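HD domain-containing protein (Aquifex aeolicus, PDB 2HEK) binds a zinc ion and GDP and may act as a dGTPase, as in related HD-domain proteins, although its biological role remains unestablished. Local coordinates at residues A[293-298]-A[352-357]; A[318-323]-A[344-349]. All blocks are in the same frame, centred on the assembly; numbering follows the deposited sequence.

Overall arrangement
Both contacts lie in the C-terminal half of the chain, beyond the zinc-binding residues of the HD domain. From the N terminus, strand 284-289 leads into helix 292-305, which carries residues 293-298, and then into strand 311-318, whose end runs into residues 318-323. After strands 326-329 and 332-335 and helix 336-339, helix 341-345 leads into residues 344-349, which return to 318-323, and interaction 2 closes this inner loop. Strand 349-356 then runs on to residues 352-357 and closes the longer loop of interaction 1. Interaction 2 is thus nested inside interaction 1, with centres about 24 Å apart: one joins two strands at a sheet end, the other fixes a helix on that sheet.

Interaction 1 of 2, residues A[293-298]-A[352-357]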
# COMPACT_ATOMS: atom_id res chain seq x y z
N GLU A 293 0.50 26.74 -32.74
CA GLU A 293 0.39 28.08 -33.31
C GLU A 293 0.71 29.17 -32.30
O GLU A 293 1.47 30.08 -32.62
CB GLU A 293 -0.98 28.32 -33.96
CG GLU A 293 -0.94 29.51 -34.92
CD GLU A 293 -2.28 29.81 -35.61
OE1 GLU A 293 -3.21 28.97 -35.58
OE2 GLU A 293 -2.36 30.91 -36.20
N LYS A 294 0.16 29.08 -31.08
CA LYS A 294 0.51 30.02 -30.01
C LYS A 294 2.03 30.02 -29.73
O LYS A 294 2.67 31.09 -29.62
CB LYS A 294 -0.30 29.70 -28.76
CG LYS A 294 -0.31 30.78 -27.67
CD LYS A 294 -1.02 30.24 -26.42
CE LYS A 294 -1.66 31.35 -25.59
NZ LYS A 294 -0.74 31.94 -24.55
N PHE A 295 2.60 28.82 -29.63
CA PHE A 295 4.06 28.66 -29.52
C PHE A 295 4.81 29.39 -30.65
O PHE A 295 5.67 30.22 -30.37
CB PHE A 295 4.43 27.17 -29.48
CG PHE A 295 5.90 26.89 -29.57
CD1 PHE A 295 6.76 27.19 -28.51
CD2 PHE A 295 6.44 26.31 -30.71
CE1 PHE A 295 8.12 26.94 -28.59
CE2 PHE A 295 7.80 26.06 -30.81
CZ PHE A 295 8.65 26.36 -29.73
N SER A 296 4.51 29.05 -31.90
CA SER A 296 5.18 29.63 -33.08
C SER A 296 5.09 31.15 -33.11
O SER A 296 6.08 31.83 -33.41
CB SER A 296 4.62 29.07 -34.39
OG SER A 296 4.67 27.65 -34.42
N GLU A 297 3.91 31.67 -32.78
CA GLU A 297 3.67 33.11 -32.77
C GLU A 297 4.38 33.84 -31.61
O GLU A 297 4.86 34.96 -31.79
CB GLU A 297 2.18 33.41 -32.69
CG GLU A 297 1.82 34.87 -32.91
CD GLU A 297 2.04 35.30 -34.35
OE1 GLU A 297 2.46 34.46 -35.17
OE2 GLU A 297 1.78 36.49 -34.65
N THR A 298 4.44 33.21 -30.43
CA THR A 298 5.13 33.81 -29.30
C THR A 298 6.64 33.79 -29.58
O THR A 298 7.33 34.78 -29.35
CB THR A 298 4.75 33.13 -27.96
OG1 THR A 298 3.32 33.12 -27.84
CG2 THR A 298 5.32 33.87 -26.76
N TYR A 352 4.75 22.54 -25.78
CA TYR A 352 5.74 23.48 -26.33
C TYR A 352 6.05 24.46 -25.25
O TYR A 352 5.16 25.02 -24.65
CB TYR A 352 5.18 24.19 -27.59
CG TYR A 352 4.57 23.19 -28.52
CD1 TYR A 352 3.20 22.96 -28.49
CD2 TYR A 352 5.37 22.41 -29.34
CE1 TYR A 352 2.63 22.00 -29.32
CE2 TYR A 352 4.82 21.43 -30.13
CZ TYR A 352 3.44 21.26 -30.12
OH TYR A 352 2.90 20.29 -30.91
N ARG A 353 7.33 24.64 -24.97
CA ARG A 353 7.71 25.52 -23.88
C ARG A 353 8.64 26.61 -24.37
O ARG A 353 9.49 26.36 -25.21
CB ARG A 353 8.39 24.73 -22.73
CG ARG A 353 7.39 24.21 -21.69
CD ARG A 353 6.65 22.99 -22.18
NE ARG A 353 5.88 22.40 -21.07
CZ ARG A 353 6.27 21.34 -20.36
NH1 ARG A 353 7.42 20.70 -20.64
NH2 ARG A 353 5.49 20.89 -19.36
N ILE A 354 8.49 27.79 -23.80
CA ILE A 354 9.49 28.86 -24.03
C ILE A 354 10.01 29.30 -22.67
O ILE A 354 9.24 29.57 -21.75
CB ILE A 354 8.91 30.10 -24.79
CG1 ILE A 354 8.35 29.68 -26.16
CG2 ILE A 354 9.99 31.18 -25.01
CD1 ILE A 354 7.58 30.81 -26.90
N TYR A 355 11.32 29.35 -22.56
CA TYR A 355 11.97 29.74 -21.32
C TYR A 355 12.80 30.99 -21.57
O TYR A 355 13.43 31.10 -22.63
CB TYR A 355 12.96 28.64 -20.92
CG TYR A 355 12.32 27.28 -20.66
CD1 TYR A 355 12.32 26.30 -21.63
CD2 TYR A 355 11.73 26.99 -19.41
CE1 TYR A 355 11.75 25.02 -21.40
CE2 TYR A 355 11.17 25.71 -19.16
CZ TYR A 355 11.18 24.75 -20.17
OH TYR A 355 10.64 23.49 -19.97
N VAL A 356 12.86 31.89 -20.58
CA VAL A 356 13.70 33.09 -20.69
C VAL A 356 14.58 33.32 -19.46
O VAL A 356 14.19 33.02 -18.34
CB VAL A 356 12.85 34.36 -20.94
CG1 VAL A 356 12.09 34.23 -22.23
CG2 VAL A 356 11.88 34.59 -19.81
N ASP A 357 15.77 33.87 -19.71
CA ASP A 357 16.65 34.37 -18.65
C ASP A 357 15.81 35.03 -17.56
O ASP A 357 14.95 35.85 -17.84
CB ASP A 357 17.63 35.37 -19.25
CG ASP A 357 18.75 35.76 -18.29
OD1 ASP A 357 19.93 35.54 -18.65
OD2 ASP A 357 18.44 36.28 -17.19
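Phe295, on helix 292-305, lies with one ring face against the CB of Tyr352, on strand 349-356. That methylene forms a CH-pi contact, 3.8 Å from the centroid of the Phe295 ring and 29° off its normal. Its closest approach is on the inner part of the ring, Tyr352 CB to Phe295 CG at 3.4 Å. The two aromatic rings themselves are near parallel but slid apart, with the centroids of Phe295 and Tyr352 5.5 Å from each other, so they barely overlap. At its outer part, Phe295 CE1 comes obliquely to the backbone oxygen Arg353 O and, at 3.7 Å, to Ile354 CG1. Ile354 extends this apolar patch to the next helical turn: its CD1 stands anti to CA (chi2 172°) and reaches Thr298 CG2 at 3.8 Å. The Thr298 hydroxyl is engaged within its own helix, OG1 donating to Lys294 O at 2.8 Å, which helps to hold the methyl turned to Ile354. OG1 sits above the carbonyl plane of Lys294 O, which also accepts the helix bond from Thr298 N.

No hydrogen bond links the two segments; carbon surfaces do the joining. Phe295, Tyr352 and Ile354 are buried, while the contact thins out at the partly exposed Thr298. The helix side that bears Glu293 and Glu297 is exposed and charged. Helix and strand run at 25° to each other, their axes 8.8 Å apart at closest approach. The strand is the middle one of a three-stranded antiparallel sheet, between 284-289 and 311-318, and Tyr352 OH bonds Glu317 of the latter. While Phe295 and Ile354 meet on the side of helix 292-305, Arg353 points away from it, bonding Phe222 O and touching Lys224 of helix 224-240.

Interaction 2 of 2, residues A[318-323]-A[344-349]; sequences KEVYGG and ASLKPI
Ile349 N donates to Lys318 O at 2.7 Å, the shortest polar bond between residues 318-323 and 344-349. The return bond, Lys318 N to Ile349 O at 2.8 Å, makes the two residues an antiparallel hydrogen-bonded pair where strand 311-318 ends and strand 349-356 begins. Pro348 packs beside this pair, its CB 3.6 Å from Lys318 O.

Past the pair, Val320 takes over with its two methyls. CG1, anti to the backbone N (chi1 169°), meets Leu346 CD1 at 3.8 Å. CG2 touches Ile349 CG1 at 3.9 Å and also comes to 3.3 Å from Lys347 O. An alanine here would probably leave a gap where the two methyls had been, with Leu346 CD1 and Ile349 CG1 each losing its Val320 partner. Nearby, one water spans the segments: it accepts from Tyr321 N at 3.2 Å and donates to Leu346 O at 3.1 Å. Tyr321 adds its CB near Leu346 CD1, while Gly323 N sits over the centre of the Tyr321 ring, and Tyr321 OH hydrogen-bonds His337 ND1.

Helix 203-221 lies against the apolar side, with Ile211 on Leu346 and Tyr217 on Ile349. Lys347 N instead bonds Ser345 OG of the second subunit, and Leu346 also packs on Leu342 of that subunit.

The chemistry thus changes along the contact, from direct backbone bonds at Lys318 to methyl packing and a water bridge at Val320 and Tyr321, consistent with a sheet that gives way to loop beside a subunit interface.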
# COMPACT_ATOMS: atom_id res chain seq x y z
N LYS A 318 5.13 13.19 -27.79
CA LYS A 318 5.30 11.79 -27.38
C LYS A 318 4.03 10.92 -27.47
O LYS A 318 2.97 11.26 -26.91
CB LYS A 318 5.80 11.74 -25.95
CG LYS A 318 6.14 10.36 -25.46
CD LYS A 318 7.48 9.93 -26.03
CE LYS A 318 7.84 8.50 -25.63
NZ LYS A 318 9.30 8.21 -25.78
N GLU A 319 4.16 9.78 -28.13
CA GLU A 319 3.05 8.87 -28.36
C GLU A 319 2.78 8.02 -27.13
O GLU A 319 3.65 7.32 -26.65
CB GLU A 319 3.35 7.94 -29.54
CG GLU A 319 3.00 8.51 -30.93
CD GLU A 319 2.98 7.42 -32.00
OE1 GLU A 319 4.03 6.75 -32.19
OE2 GLU A 319 1.92 7.22 -32.63
N VAL A 320 1.54 8.05 -26.67
CA VAL A 320 1.11 7.33 -25.48
C VAL A 320 0.81 5.87 -25.85
O VAL A 320 0.90 4.96 -25.01
CB VAL A 320 -0.13 8.02 -24.91
CG1 VAL A 320 -0.83 7.19 -23.81
CG2 VAL A 320 0.25 9.44 -24.42
N TYR A 321 0.44 5.65 -27.11
CA TYR A 321 0.29 4.31 -27.64
C TYR A 321 0.82 4.34 -29.08
O TYR A 321 0.40 5.18 -29.87
CB TYR A 321 -1.16 3.88 -27.62
CG TYR A 321 -1.44 2.63 -28.46
CD1 TYR A 321 -0.81 1.42 -28.17
CD2 TYR A 321 -2.35 2.67 -29.52
CE1 TYR A 321 -1.07 0.27 -28.93
CE2 TYR A 321 -2.61 1.53 -30.30
CZ TYR A 321 -1.97 0.33 -29.99
OH TYR A 321 -2.22 -0.82 -30.74
N GLY A 322 1.73 3.44 -29.40
CA GLY A 322 2.40 3.44 -30.72
C GLY A 322 1.75 2.65 -31.85
O GLY A 322 2.30 2.60 -32.96
N GLY A 323 0.60 2.02 -31.60
CA GLY A 323 -0.13 1.25 -32.61
C GLY A 323 0.41 -0.14 -32.94
O GLY A 323 -0.10 -0.81 -33.85
N ALA A 344 -7.35 2.75 -28.46
CA ALA A 344 -7.56 3.31 -29.79
C ALA A 344 -7.63 4.83 -29.76
O ALA A 344 -7.31 5.49 -30.75
CB ALA A 344 -8.88 2.76 -30.41
N SER A 345 -8.07 5.36 -28.62
CA SER A 345 -8.35 6.78 -28.47
C SER A 345 -7.28 7.64 -27.74
O SER A 345 -7.39 8.88 -27.73
CB SER A 345 -9.64 6.93 -27.69
OG SER A 345 -9.34 6.82 -26.31
N LEU A 346 -6.29 7.01 -27.11
CA LEU A 346 -5.26 7.75 -26.36
C LEU A 346 -4.50 8.70 -27.28
O LEU A 346 -3.89 8.27 -28.25
CB LEU A 346 -4.25 6.79 -25.70
CG LEU A 346 -4.79 5.87 -24.60
CD1 LEU A 346 -3.77 4.76 -24.22
CD2 LEU A 346 -5.16 6.71 -23.35
N LYS A 347 -4.54 9.98 -26.97
CA LYS A 347 -3.89 10.99 -27.80
C LYS A 347 -2.41 11.18 -27.38
O LYS A 347 -2.06 10.95 -26.23
CB LYS A 347 -4.69 12.30 -27.72
CG LYS A 347 -6.10 12.23 -28.35
CD LYS A 347 -6.94 13.50 -28.05
CE LYS A 347 -8.12 13.65 -29.04
NZ LYS A 347 -8.95 14.87 -28.78
N PRO A 348 -1.55 11.60 -28.33
CA PRO A 348 -0.16 11.89 -27.97
C PRO A 348 -0.02 13.11 -27.07
O PRO A 348 -0.89 13.98 -27.01
CB PRO A 348 0.50 12.16 -29.32
CG PRO A 348 -0.63 12.63 -30.21
CD PRO A 348 -1.81 11.81 -29.77
N ILE A 349 1.06 13.14 -26.31
CA ILE A 349 1.37 14.31 -25.51
C ILE A 349 2.08 15.31 -26.42
O ILE A 349 3.06 14.96 -27.07
CB ILE A 349 2.28 13.91 -24.29
CG1 ILE A 349 1.52 12.95 -23.36
CG2 ILE A 349 2.85 15.17 -23.56
CD1 ILE A 349 2.48 12.04 -22.48
O HOH W 1 -0.78 8.21 -28.50